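PDB 3WJ7: putative oxidoreductase from Gluconobacter oxydans, which probably works as an NAD(P)-dependent oxidoreductase of the short-chain dehydrogenase/reductase (SDR) family, built on a Rossmann fold. Local coordinates for residues P175-N180 and A228-R233; A101-T106 and Y159-E164; E164-I169 and G237-L242; A28-L33 and H38-L43. All blocks are in the same frame, centred on the assembly; numbering follows the deposited sequence.

The four contacts tie helices to the mixed sheet, or to one another, within one Rossmann-type domain. Along the chain contact 4 comes first, then contact 2; contact 3 opens at Glu-164, where contact 2 ends, and its long loop encloses contact 1. Contacts 1 and 3, with centres about 9 Å apart, lie on opposite faces of the neighbouring strands 176-185 and 239-248. Helix 153-172 serves contacts 2 and 3 (centres about 12 Å apart), while helix 220-233 of contact 1 packs beside helix 24-35 of contact 4 (about 15 Å). Contacts 2 and 4 are the farthest apart, about 23 Å between centres. Together they show both helical layers clamped onto one sheet.

Contact 1: P175-N180 and A228-R233; sequences PAIIVN and ALALER
Ile-177 and Ala-230 mark the nearest approach of the two backbones, with 7.2 Å between their CA atoms, where the end of helix 220-233 lies over strand 176-185. This is the helix-on-sheet layer of a Rossmann fold, and the side chains that meet are all apolar. Ile-177 and Val-179, two positions apart on the strand, both aim at the helix, and Ala-230 aims back. The methyl group of Ala-230 sits between the two branched residues: its CB rests on Val-179 CG2 at 3.8 Å and on Ile-177 CG2 at 4.0 Å, so that one methyl from each supports it.

Ile-177 does more than offer that methyl. A chi1 of -69° keeps its CG1 beside the backbone N, and the chain then runs on extended (chi2 167°), which carries the terminal methyl past the alanine side chain to the helix backbone. All three touching residues are buried. Between Ile-177 and Val-179, Ile-178 points the other way, onto Val-165 of helix 153-172, so the strand is sandwiched between two helices. Within the sheet, Ile-177 also meets Tyr-240 and Val-179 meets Leu-242, both on strand 239-248. The helix is tied elsewhere by a salt bridge from Glu-232 to Arg-36, and a bound mercury ion lies about 7 Å from the side chain of Val-179. At the far end of Ile-177, CD1 comes within 3.4 Å of the carbonyl oxygen Ala-230 O, a carbon-to-oxygen packing contact.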
loop_
_atom_site.group_PDB
_atom_site.type_symbol
_atom_site.label_atom_id
_atom_site.label_comp_id
_atom_site.label_asym_id
_atom_site.label_seq_id
_atom_site.Cartn_x
_atom_site.Cartn_y
_atom_site.Cartn_z
ATOM N N PRO A 175 28.936 -14.742 -4.190
ATOM C CA PRO A 175 29.786 -15.190 -3.094
ATOM C C PRO A 175 29.436 -14.443 -1.806
ATOM O O PRO A 175 30.277 -13.730 -1.241
ATOM C CB PRO A 175 31.177 -14.826 -3.596
ATOM C CG PRO A 175 30.944 -13.636 -4.470
ATOM C CD PRO A 175 29.671 -13.937 -5.184
ATOM N N ALA A 176 28.186 -14.578 -1.378
ATOM C CA ALA A 176 27.662 -13.795 -0.239
ATOM C C ALA A 176 27.578 -14.575 1.071
ATOM O O ALA A 176 27.241 -15.781 1.103
ATOM C CB ALA A 176 26.302 -13.167 -0.579
ATOM N N ILE A 177 27.921 -13.874 2.141
ATOM C CA ILE A 177 27.769 -14.342 3.496
ATOM C C ILE A 177 26.748 -13.409 4.126
ATOM O O ILE A 177 26.857 -12.186 3.971
ATOM C CB ILE A 177 29.101 -14.169 4.231
ATOM C CG1 ILE A 177 30.147 -15.147 3.677
ATOM C CG2 ILE A 177 28.907 -14.211 5.739
ATOM C CD1 ILE A 177 31.604 -14.889 4.087
ATOM N N ILE A 178 25.771 -13.974 4.845
ATOM C CA ILE A 178 24.702 -13.197 5.484
ATOM C C ILE A 178 24.835 -13.072 7.005
ATOM O O ILE A 178 25.033 -14.049 7.742
ATOM C CB ILE A 178 23.312 -13.797 5.209
ATOM C CG1 ILE A 178 23.129 -14.026 3.718
ATOM C CG2 ILE A 178 22.194 -12.915 5.821
ATOM C CD1 ILE A 178 21.818 -14.723 3.371
ATOM N N VAL A 179 24.583 -11.855 7.456
ATOM C CA VAL A 179 24.612 -11.456 8.830
ATOM C C VAL A 179 23.178 -10.945 9.176
ATOM O O VAL A 179 22.500 -10.309 8.348
ATOM C CB VAL A 179 25.754 -10.433 8.874
ATOM C CG1 VAL A 179 25.437 -9.135 9.569
ATOM C CG2 VAL A 179 27.080 -11.092 9.302
ATOM N N ASN A 180 22.698 -11.288 10.363
ATOM C CA ASN A 180 21.387 -10.931 10.874
ATOM C C ASN A 180 21.542 -10.252 12.263
ATOM O O ASN A 180 21.451 -10.900 13.299
ATOM C CB ASN A 180 20.524 -12.190 11.018
ATOM C CG ASN A 180 20.353 -12.968 9.706
ATOM O OD1 ASN A 180 19.296 -12.885 9.057
ATOM N ND2 ASN A 180 21.366 -13.745 9.325
ATOM N N ALA A 228 32.946 -7.652 10.484
ATOM C CA ALA A 228 34.337 -7.844 10.088
ATOM C C ALA A 228 34.699 -9.312 10.220
ATOM O O ALA A 228 35.346 -9.899 9.334
ATOM C CB ALA A 228 35.270 -6.949 10.895
ATOM N N LEU A 229 34.230 -9.910 11.322
ATOM C CA LEU A 229 34.444 -11.348 11.610
ATOM C C LEU A 229 33.811 -12.234 10.581
ATOM O O LEU A 229 34.323 -13.313 10.326
ATOM C CB LEU A 229 33.871 -11.716 12.986
ATOM C CG LEU A 229 34.539 -10.933 14.119
ATOM C CD1 LEU A 229 33.835 -11.130 15.465
ATOM C CD2 LEU A 229 36.019 -11.301 14.138
ATOM N N ALA A 230 32.679 -11.806 10.006
ATOM C CA ALA A 230 32.049 -12.619 8.959
ATOM C C ALA A 230 32.853 -12.573 7.673
ATOM O O ALA A 230 32.929 -13.586 6.977
ATOM C CB ALA A 230 30.626 -12.214 8.700
ATOM N N LEU A 231 33.444 -11.411 7.374
ATOM C CA LEU A 231 34.386 -11.292 6.278
ATOM C C LEU A 231 35.627 -12.171 6.504
ATOM O O LEU A 231 36.120 -12.784 5.550
ATOM C CB LEU A 231 34.847 -9.839 6.092
ATOM C CG LEU A 231 36.087 -9.703 5.191
ATOM C CD1 LEU A 231 35.763 -9.898 3.743
ATOM C CD2 LEU A 231 36.706 -8.344 5.321
ATOM N N GLU A 232 36.144 -12.220 7.741
ATOM C CA GLU A 232 37.375 -12.993 8.007
ATOM C C GLU A 232 37.162 -14.497 8.104
ATOM O O GLU A 232 37.883 -15.230 7.448
ATOM C CB GLU A 232 38.137 -12.460 9.205
ATOM C CG GLU A 232 38.870 -11.164 8.873
ATOM C CD GLU A 232 38.812 -10.131 9.998
ATOM O OE1 GLU A 232 38.503 -10.518 11.150
ATOM O OE2 GLU A 232 39.066 -8.923 9.736
ATOM N N ARG A 233 36.137 -14.953 8.842
ATOM C CA ARG A 233 35.997 -16.388 9.168
ATOM C C ARG A 233 34.666 -17.019 8.761
ATOM O O ARG A 233 34.400 -18.170 9.095
ATOM C CB ARG A 233 36.282 -16.662 10.677
ATOM C CG ARG A 233 37.427 -15.837 11.280
ATOM C CD ARG A 233 37.688 -16.072 12.775
ATOM N NE ARG A 233 38.693 -17.117 13.040
ATOM C CZ ARG A 233 38.520 -18.193 13.823
ATOM N NH1 ARG A 233 37.369 -18.414 14.471
ATOM N NH2 ARG A 233 39.523 -19.055 13.974
#

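Contact 2: A101-T106 and Y159-E164; sequences ANVEGT and YRAEQE
Val-103 fits against one turn of the opposite helix, between Arg-160, Ala-161 and Glu-164. Helices 95-115 and 153-172 run nearly side by side here: their local axes approach to 9.0 Å and their directions differ by 17°. The CA atoms of Val-103 and Ala-161 are 4.9 Å apart, a closeness consistent with the small size of the alanine.

The tight part is the work of the two valine methyls. Because CG1 is anti to the backbone N (chi1 175°), the branches spread along the neighbouring helix. CG2 lies 3.9 Å from Arg-160 CB and equally 3.9 Å from the backbone Ala-161 N, with Ala-161 CB a little farther off at 4.3 Å. CG1 reaches one turn further along, to Glu-164 CG at 4.0 Å. Only the aliphatic roots of Arg-160 and Glu-164 take part.

On the looser side the charged ends leave the contact. The extended Arg-160 chain carries its guanidinium to Glu-147 and to Asp-94 of the second subunit, and the arginine also packs on Met-98 of that subunit. Glu-164 bends at chi2; its carboxylate is modelled beside Arg-167, but that placement is doubtful. On the more buried side, Thr-106 is hydrogen-bonded through OG1 to His-83 NE2.

The pairing recalls the helix pair that builds the four-helix dimer interface in many SDR enzymes. Helix 95-115 links strands 78-83 and 120-124, and helix 153-172 leads into strand 176-185, so both helices cover the same face of the sheet.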
loop_
_atom_site.group_PDB
_atom_site.type_symbol
_atom_site.label_atom_id
_atom_site.label_comp_id
_atom_site.label_asym_id
_atom_site.label_seq_id
_atom_site.Cartn_x
_atom_site.Cartn_y
_atom_site.Cartn_z
ATOM N N ALA A 101 11.224 -1.286 -3.829
ATOM C CA ALA A 101 12.452 -0.622 -4.194
ATOM C C ALA A 101 13.627 -1.245 -3.398
ATOM O O ALA A 101 14.721 -1.374 -3.924
ATOM C CB ALA A 101 12.357 0.896 -3.960
ATOM N N ASN A 102 13.391 -1.669 -2.158
ATOM C CA ASN A 102 14.475 -2.194 -1.383
ATOM C C ASN A 102 14.790 -3.632 -1.804
ATOM O O ASN A 102 15.960 -4.044 -1.886
ATOM C CB ASN A 102 14.242 -1.996 0.130
ATOM C CG ASN A 102 14.348 -0.488 0.573
ATOM O OD1 ASN A 102 15.372 0.207 0.365
ATOM N ND2 ASN A 102 13.291 0.009 1.210
ATOM N N VAL A 103 13.757 -4.382 -2.154
ATOM C CA VAL A 103 13.996 -5.732 -2.622
ATOM C C VAL A 103 14.724 -5.706 -3.970
ATOM O O VAL A 103 15.766 -6.358 -4.120
ATOM C CB VAL A 103 12.721 -6.590 -2.610
ATOM C CG1 VAL A 103 12.991 -7.955 -3.211
ATOM C CG2 VAL A 103 12.277 -6.750 -1.174
ATOM N N GLU A 104 14.231 -4.905 -4.909
ATOM C CA GLU A 104 14.870 -4.768 -6.195
ATOM C C GLU A 104 16.235 -4.139 -6.106
ATOM O O GLU A 104 17.125 -4.519 -6.888
ATOM C CB GLU A 104 14.005 -3.977 -7.208
ATOM C CG GLU A 104 12.509 -4.258 -7.062
ATOM C CD GLU A 104 11.815 -4.761 -8.319
ATOM O OE1 GLU A 104 12.491 -4.883 -9.378
ATOM O OE2 GLU A 104 10.583 -5.047 -8.226
ATOM N N GLY A 105 16.407 -3.172 -5.198
ATOM C CA GLY A 105 17.690 -2.477 -5.029
ATOM C C GLY A 105 18.820 -3.435 -4.658
ATOM O O GLY A 105 19.925 -3.399 -5.227
ATOM N N THR A 106 18.514 -4.307 -3.711
ATOM C CA THR A 106 19.402 -5.355 -3.265
ATOM C C THR A 106 19.738 -6.339 -4.395
ATOM O O THR A 106 20.875 -6.785 -4.515
ATOM C CB THR A 106 18.729 -6.062 -2.076
ATOM O OG1 THR A 106 18.731 -5.159 -0.971
ATOM C CG2 THR A 106 19.394 -7.346 -1.695
ATOM N N TYR A 159 12.438 -10.045 4.992
ATOM C CA TYR A 159 12.308 -11.439 4.618
ATOM C C TYR A 159 12.492 -11.598 3.097
ATOM O O TYR A 159 13.366 -12.354 2.677
ATOM C CB TYR A 159 10.967 -12.033 5.086
ATOM C CG TYR A 159 10.687 -13.406 4.564
ATOM C CD1 TYR A 159 11.247 -14.529 5.185
ATOM C CD2 TYR A 159 9.902 -13.588 3.426
ATOM C CE1 TYR A 159 11.003 -15.815 4.718
ATOM C CE2 TYR A 159 9.635 -14.856 2.929
ATOM C CZ TYR A 159 10.183 -15.970 3.579
ATOM O OH TYR A 159 9.969 -17.240 3.089
ATOM N N ARG A 160 11.736 -10.860 2.285
ATOM C CA ARG A 160 11.850 -11.010 0.855
ATOM C C ARG A 160 13.247 -10.733 0.336
ATOM O O ARG A 160 13.776 -11.473 -0.555
ATOM C CB ARG A 160 10.844 -10.133 0.114
ATOM C CG ARG A 160 9.434 -10.627 0.319
ATOM C CD ARG A 160 8.496 -10.053 -0.707
ATOM N NE ARG A 160 7.248 -10.800 -0.619
ATOM C CZ ARG A 160 6.043 -10.244 -0.721
ATOM N NH1 ARG A 160 5.920 -8.933 -0.903
ATOM N NH2 ARG A 160 4.960 -10.997 -0.656
ATOM N N ALA A 161 13.866 -9.689 0.886
ATOM C CA ALA A 161 15.226 -9.321 0.457
ATOM C C ALA A 161 16.207 -10.443 0.805
ATOM O O ALA A 161 17.008 -10.890 -0.057
ATOM C CB ALA A 161 15.662 -8.002 1.081
ATOM N N GLU A 162 16.116 -10.949 2.032
ATOM C CA GLU A 162 17.003 -12.046 2.387
ATOM C C GLU A 162 16.750 -13.228 1.435
ATOM O O GLU A 162 17.708 -13.864 0.991
ATOM C CB GLU A 162 16.898 -12.478 3.864
ATOM C CG GLU A 162 17.503 -13.860 4.094
ATOM C CD GLU A 162 17.618 -14.255 5.557
ATOM O OE1 GLU A 162 16.965 -15.236 5.987
ATOM O OE2 GLU A 162 18.361 -13.590 6.297
ATOM N N GLN A 163 15.493 -13.532 1.119
ATOM C CA GLN A 163 15.225 -14.684 0.230
ATOM C C GLN A 163 15.859 -14.468 -1.130
ATOM O O GLN A 163 16.370 -15.414 -1.714
ATOM C CB GLN A 163 13.740 -15.013 0.074
ATOM C CG GLN A 163 13.093 -15.608 1.326
ATOM C CD GLN A 163 13.777 -16.882 1.814
ATOM O OE1 GLN A 163 14.300 -16.928 2.916
ATOM N NE2 GLN A 163 13.778 -17.918 0.981
ATOM N N GLU A 164 15.855 -13.223 -1.612
ATOM C CA GLU A 164 16.525 -12.908 -2.852
ATOM C C GLU A 164 18.013 -13.249 -2.815
ATOM O O GLU A 164 18.546 -13.847 -3.737
ATOM C CB GLU A 164 16.360 -11.438 -3.201
ATOM C CG GLU A 164 15.248 -11.171 -4.175
ATOM C CD GLU A 164 15.681 -11.247 -5.649
ATOM O OE1 GLU A 164 16.380 -12.220 -6.085
ATOM O OE2 GLU A 164 15.285 -10.309 -6.396
#

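Contact 3: E164-I169 and G237-L242; sequences EVLRLI and GEKYIL
Ile-169 lays its CG2 methyl over the backbone of Gly-237, 4.0 Å from Gly-237 CA. The contact joins helix 153-172 to the turn that starts strand 239-248, in the helix-over-sheet packing of the Rossmann fold, with only partly buried residues taking part. It is the shorter branch that touches: at a chi1 of -71° CG2 lies beside the carbonyl carbon and faces the glycine. Gly-237 lies at a positive phi of 101° and turns the chain toward the strand; the backbones come nearest here, with Ile-169 CA 6.4 Å from Gly-237 CA.

One helical turn earlier, Leu-166 reaches over with both branches. CD2 brushes Gly-237 O at 4.4 Å, a loose contact, and CD1 lies toward Lys-239, whose chain crosses the leucine at about a right angle and bends at chi4 as it passes. Gly-237 bonds through its backbone to Ala-176 of strand 176-185, and Glu-238 and Tyr-240 bond in the same way to Ile-178, so the segment under the helix is stitched to the neighbouring strand. Tyr-240 serves the other face, where it forms a cation-pi pair with Lys-312. Beside the helix, Lys-239 NZ, which makes a long, weak ion pair with Glu-162, passes 4.2 Å from the methyl Leu-166 CD1.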
loop_
_atom_site.group_PDB
_atom_site.type_symbol
_atom_site.label_atom_id
_atom_site.label_comp_id
_atom_site.label_asym_id
_atom_site.label_seq_id
_atom_site.Cartn_x
_atom_site.Cartn_y
_atom_site.Cartn_z
ATOM N N GLU A 164 15.855 -13.223 -1.612
ATOM C CA GLU A 164 16.525 -12.908 -2.852
ATOM C C GLU A 164 18.013 -13.249 -2.815
ATOM O O GLU A 164 18.546 -13.847 -3.737
ATOM C CB GLU A 164 16.360 -11.438 -3.201
ATOM C CG GLU A 164 15.248 -11.171 -4.175
ATOM C CD GLU A 164 15.681 -11.247 -5.649
ATOM O OE1 GLU A 164 16.380 -12.220 -6.085
ATOM O OE2 GLU A 164 15.285 -10.309 -6.396
ATOM N N VAL A 165 18.694 -12.829 -1.757
ATOM C CA VAL A 165 20.090 -13.120 -1.644
ATOM C C VAL A 165 20.278 -14.647 -1.654
ATOM O O VAL A 165 21.124 -15.155 -2.413
ATOM C CB VAL A 165 20.705 -12.435 -0.413
ATOM C CG1 VAL A 165 22.156 -12.860 -0.266
ATOM C CG2 VAL A 165 20.616 -10.920 -0.540
ATOM N N LEU A 166 19.499 -15.387 -0.855
ATOM C CA LEU A 166 19.647 -16.866 -0.863
ATOM C C LEU A 166 19.404 -17.488 -2.256
ATOM O O LEU A 166 20.007 -18.529 -2.576
ATOM C CB LEU A 166 18.799 -17.586 0.212
ATOM C CG LEU A 166 19.190 -17.199 1.636
ATOM C CD1 LEU A 166 18.106 -17.560 2.635
ATOM C CD2 LEU A 166 20.516 -17.794 2.057
ATOM N N ARG A 167 18.557 -16.857 -3.075
ATOM C CA ARG A 167 18.261 -17.390 -4.407
ATOM C C ARG A 167 19.513 -17.167 -5.259
ATOM O O ARG A 167 20.037 -18.095 -5.866
ATOM C CB ARG A 167 16.989 -16.736 -5.007
ATOM C CG ARG A 167 16.354 -17.435 -6.228
ATOM C CD ARG A 167 15.459 -16.554 -7.137
ATOM N NE ARG A 167 15.785 -15.119 -7.138
ATOM C CZ ARG A 167 16.489 -14.434 -8.059
ATOM N NH1 ARG A 167 17.022 -15.005 -9.165
ATOM N NH2 ARG A 167 16.668 -13.131 -7.844
ATOM N N LEU A 168 20.053 -15.954 -5.219
ATOM C CA LEU A 168 21.269 -15.652 -5.954
ATOM C C LEU A 168 22.479 -16.421 -5.473
ATOM O O LEU A 168 23.365 -16.706 -6.260
ATOM C CB LEU A 168 21.548 -14.148 -5.950
ATOM C CG LEU A 168 20.487 -13.285 -6.645
ATOM C CD1 LEU A 168 20.664 -11.823 -6.281
ATOM C CD2 LEU A 168 20.558 -13.441 -8.156
ATOM N N ILE A 169 22.547 -16.758 -4.197
ATOM C CA ILE A 169 23.660 -17.577 -3.731
ATOM C C ILE A 169 23.584 -18.972 -4.391
ATOM O O ILE A 169 24.607 -19.519 -4.815
ATOM C CB ILE A 169 23.676 -17.692 -2.192
ATOM C CG1 ILE A 169 24.093 -16.362 -1.559
ATOM C CG2 ILE A 169 24.574 -18.843 -1.712
ATOM C CD1 ILE A 169 23.850 -16.293 -0.065
ATOM N N GLY A 237 27.316 -18.609 1.946
ATOM C CA GLY A 237 26.032 -19.297 1.992
ATOM C C GLY A 237 25.399 -19.395 3.377
ATOM O O GLY A 237 24.210 -19.797 3.509
ATOM N N GLU A 238 26.165 -19.051 4.409
ATOM C CA GLU A 238 25.673 -19.133 5.757
ATOM C C GLU A 238 25.133 -17.778 6.227
ATOM O O GLU A 238 25.556 -16.717 5.732
ATOM C CB GLU A 238 26.803 -19.564 6.691
ATOM C CG GLU A 238 27.474 -20.910 6.377
ATOM C CD GLU A 238 26.517 -22.091 6.453
ATOM O OE1 GLU A 238 26.357 -22.755 5.411
ATOM O OE2 GLU A 238 25.915 -22.339 7.527
ATOM N N LYS A 239 24.181 -17.840 7.165
ATOM C CA LYS A 239 23.684 -16.694 7.932
ATOM C C LYS A 239 24.263 -16.746 9.323
ATOM O O LYS A 239 24.415 -17.830 9.923
ATOM C CB LYS A 239 22.170 -16.787 8.195
ATOM C CG LYS A 239 21.229 -16.948 7.021
ATOM C CD LYS A 239 19.984 -17.629 7.583
ATOM C CE LYS A 239 18.713 -17.305 6.815
ATOM N NZ LYS A 239 17.850 -18.524 6.692
ATOM N N TYR A 240 24.472 -15.579 9.904
ATOM C CA TYR A 240 24.894 -15.542 11.297
ATOM C C TYR A 240 24.153 -14.489 12.044
ATOM O O TYR A 240 24.198 -13.326 11.673
ATOM C CB TYR A 240 26.405 -15.273 11.395
ATOM C CG TYR A 240 27.301 -16.197 10.594
ATOM C CD1 TYR A 240 27.536 -15.966 9.224
ATOM C CD2 TYR A 240 27.936 -17.282 11.200
ATOM C CE1 TYR A 240 28.370 -16.805 8.481
ATOM C CE2 TYR A 240 28.774 -18.129 10.467
ATOM C CZ TYR A 240 28.995 -17.889 9.121
ATOM O OH TYR A 240 29.820 -18.712 8.404
ATOM N N ILE A 241 23.437 -14.891 13.085
ATOM C CA ILE A 241 22.740 -13.936 13.982
ATOM C C ILE A 241 23.766 -13.122 14.775
ATOM O O ILE A 241 24.690 -13.680 15.340
ATOM C CB ILE A 241 21.811 -14.673 14.973
ATOM C CG1 ILE A 241 20.618 -15.267 14.233
ATOM C CG2 ILE A 241 21.297 -13.730 16.052
ATOM C CD1 ILE A 241 20.008 -16.484 14.867
ATOM N N LEU A 242 23.612 -11.807 14.811
ATOM C CA LEU A 242 24.505 -10.987 15.574
ATOM C C LEU A 242 23.717 -10.338 16.675
ATOM O O LEU A 242 23.376 -9.175 16.575
ATOM C CB LEU A 242 25.175 -9.949 14.686
ATOM C CG LEU A 242 26.156 -10.417 13.580
ATOM C CD1 LEU A 242 26.853 -9.204 12.939
ATOM C CD2 LEU A 242 27.213 -11.493 14.030
#

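Contact 4: A28-L33 and H38-L43; sequences AVARVL and HRLRLL
Leu-33 and His-38 have nearly equal first torsions (chi1 -64° and -69°), each with CG beside its own backbone N; these torsions, with the leucine chain extended, help bring a leucine methyl over the imidazole. Leu-33 CD2 sits 4.3 Å above the centre of the His-38 ring. Beside this pair the backbone closes the turn from helix 24-35 into strand 39-44: His-38 N donates to Leu-33 O over 3.1 Å, almost straight at 173°, with the donor tilted out of the carbonyl plane. His-38 CD2 also approaches that oxygen, at 3.5 Å.

Leu-40, two residues after His-38, crosses Leu-33 at about a right angle. Its CD2 packs on Leu-33 CB at 3.9 Å, while its CD1 turns to Ala-30, 3.6 Å from Ala-30 O and 4.3 Å from Ala-30 CB. These are the helix and second strand of the first beta-alpha-beta unit of the Rossmann fold; strand 15-18 lies beside them.

The chemistry is thus divided: apolar branches set the helix on the sheet, one backbone bond secures a carbonyl near the helix end, and the hydrogen bond between His-38 ND1 and Thr-16 OG1 helps fix the rotation of the imidazole against the leucine.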
loop_
_atom_site.group_PDB
_atom_site.type_symbol
_atom_site.label_atom_id
_atom_site.label_comp_id
_atom_site.label_asym_id
_atom_site.label_seq_id
_atom_site.Cartn_x
_atom_site.Cartn_y
_atom_site.Cartn_z
ATOM N N ALA A 28 29.007 2.537 11.660
ATOM C CA ALA A 28 29.816 1.883 12.653
ATOM C C ALA A 28 30.610 0.737 11.998
ATOM O O ALA A 28 31.761 0.499 12.360
ATOM C CB ALA A 28 28.983 1.411 13.810
ATOM N N VAL A 29 30.003 0.080 11.005
ATOM C CA VAL A 29 30.664 -0.946 10.238
ATOM C C VAL A 29 31.870 -0.312 9.527
ATOM O O VAL A 29 32.980 -0.856 9.544
ATOM C CB VAL A 29 29.679 -1.632 9.259
ATOM C CG1 VAL A 29 30.420 -2.353 8.122
ATOM C CG2 VAL A 29 28.860 -2.653 10.009
ATOM N N ALA A 30 31.660 0.862 8.940
ATOM C CA ALA A 30 32.722 1.537 8.216
ATOM C C ALA A 30 33.935 1.798 9.113
ATOM O O ALA A 30 35.057 1.491 8.710
ATOM C CB ALA A 30 32.226 2.835 7.616
ATOM N N ARG A 31 33.707 2.342 10.313
ATOM C CA ARG A 31 34.794 2.671 11.248
ATOM C C ARG A 31 35.630 1.425 11.534
ATOM O O ARG A 31 36.854 1.482 11.487
ATOM C CB ARG A 31 34.278 3.287 12.571
ATOM C CG ARG A 31 33.795 4.733 12.457
ATOM C CD ARG A 31 33.054 5.223 13.708
ATOM N NE ARG A 31 31.922 6.070 13.300
ATOM C CZ ARG A 31 30.617 5.817 13.508
ATOM N NH1 ARG A 31 30.198 4.760 14.195
ATOM N NH2 ARG A 31 29.710 6.667 13.043
ATOM N N VAL A 32 34.961 0.302 11.793
ATOM C CA VAL A 32 35.655 -0.948 12.115
ATOM C C VAL A 32 36.590 -1.380 10.967
ATOM O O VAL A 32 37.756 -1.681 11.186
ATOM C CB VAL A 32 34.643 -2.051 12.538
ATOM C CG1 VAL A 32 35.238 -3.453 12.481
ATOM C CG2 VAL A 32 34.098 -1.763 13.930
ATOM N N LEU A 33 36.061 -1.401 9.756
ATOM C CA LEU A 33 36.819 -1.704 8.558
ATOM C C LEU A 33 38.022 -0.787 8.394
ATOM O O LEU A 33 39.114 -1.236 7.999
ATOM C CB LEU A 33 35.917 -1.577 7.315
ATOM C CG LEU A 33 34.796 -2.593 7.312
ATOM C CD1 LEU A 33 33.935 -2.410 6.080
ATOM C CD2 LEU A 33 35.332 -4.016 7.425
ATOM N N HIS A 38 41.160 -1.508 5.678
ATOM C CA HIS A 38 40.667 -1.639 4.313
ATOM C C HIS A 38 40.742 -0.293 3.642
ATOM O O HIS A 38 40.703 0.735 4.319
ATOM C CB HIS A 38 39.210 -2.091 4.337
ATOM C CG HIS A 38 39.042 -3.489 4.817
ATOM N ND1 HIS A 38 38.426 -4.461 4.065
ATOM C CD2 HIS A 38 39.459 -4.097 5.952
ATOM C CE1 HIS A 38 38.453 -5.607 4.724
ATOM N NE2 HIS A 38 39.081 -5.414 5.870
ATOM N N ARG A 39 40.833 -0.280 2.320
ATOM C CA ARG A 39 40.634 0.966 1.592
ATOM C C ARG A 39 39.139 1.088 1.307
ATOM O O ARG A 39 38.544 0.240 0.630
ATOM C CB ARG A 39 41.439 1.024 0.279
ATOM C CG ARG A 39 42.572 0.019 0.145
ATOM C CD ARG A 39 43.408 0.358 -1.087
ATOM N NE ARG A 39 44.652 -0.418 -1.217
ATOM C CZ ARG A 39 45.651 -0.119 -2.054
ATOM N NH1 ARG A 39 45.578 0.948 -2.848
ATOM N NH2 ARG A 39 46.733 -0.889 -2.100
ATOM N N LEU A 40 38.532 2.151 1.808
ATOM C CA LEU A 40 37.095 2.324 1.673
ATOM C C LEU A 40 36.606 3.182 0.496
ATOM O O LEU A 40 37.209 4.189 0.113
ATOM C CB LEU A 40 36.521 2.832 2.984
ATOM C CG LEU A 40 36.615 1.946 4.237
ATOM C CD1 LEU A 40 35.896 2.647 5.375
ATOM C CD2 LEU A 40 36.002 0.560 4.060
ATOM N N ARG A 41 35.517 2.730 -0.107
ATOM C CA ARG A 41 34.695 3.569 -0.962
ATOM C C ARG A 41 33.249 3.527 -0.383
ATOM O O ARG A 41 32.738 2.479 -0.004
ATOM C CB ARG A 41 34.768 3.105 -2.429
ATOM C CG ARG A 41 33.910 3.941 -3.403
ATOM C CD ARG A 41 33.996 3.465 -4.863
ATOM N NE ARG A 41 35.372 3.460 -5.324
ATOM C CZ ARG A 41 35.873 2.693 -6.278
ATOM N NH1 ARG A 41 35.121 1.812 -6.929
ATOM N NH2 ARG A 41 37.169 2.790 -6.555
ATOM N N LEU A 42 32.587 4.658 -0.290
ATOM C CA LEU A 42 31.299 4.682 0.388
ATOM C C LEU A 42 30.251 5.078 -0.632
ATOM O O LEU A 42 30.359 6.129 -1.217
ATOM C CB LEU A 42 31.344 5.662 1.567
ATOM C CG LEU A 42 32.467 5.417 2.602
ATOM C CD1 LEU A 42 32.438 6.419 3.734
ATOM C CD2 LEU A 42 32.507 4.012 3.180
ATOM N N LEU A 43 29.271 4.229 -0.897
ATOM C CA LEU A 43 28.210 4.629 -1.798
ATOM C C LEU A 43 27.258 5.490 -0.990
ATOM O O LEU A 43 26.899 5.127 0.129
ATOM C CB LEU A 43 27.479 3.426 -2.380
ATOM C CG LEU A 43 26.405 3.725 -3.424
ATOM C CD1 LEU A 43 26.987 3.959 -4.826
ATOM C CD2 LEU A 43 25.366 2.604 -3.463
#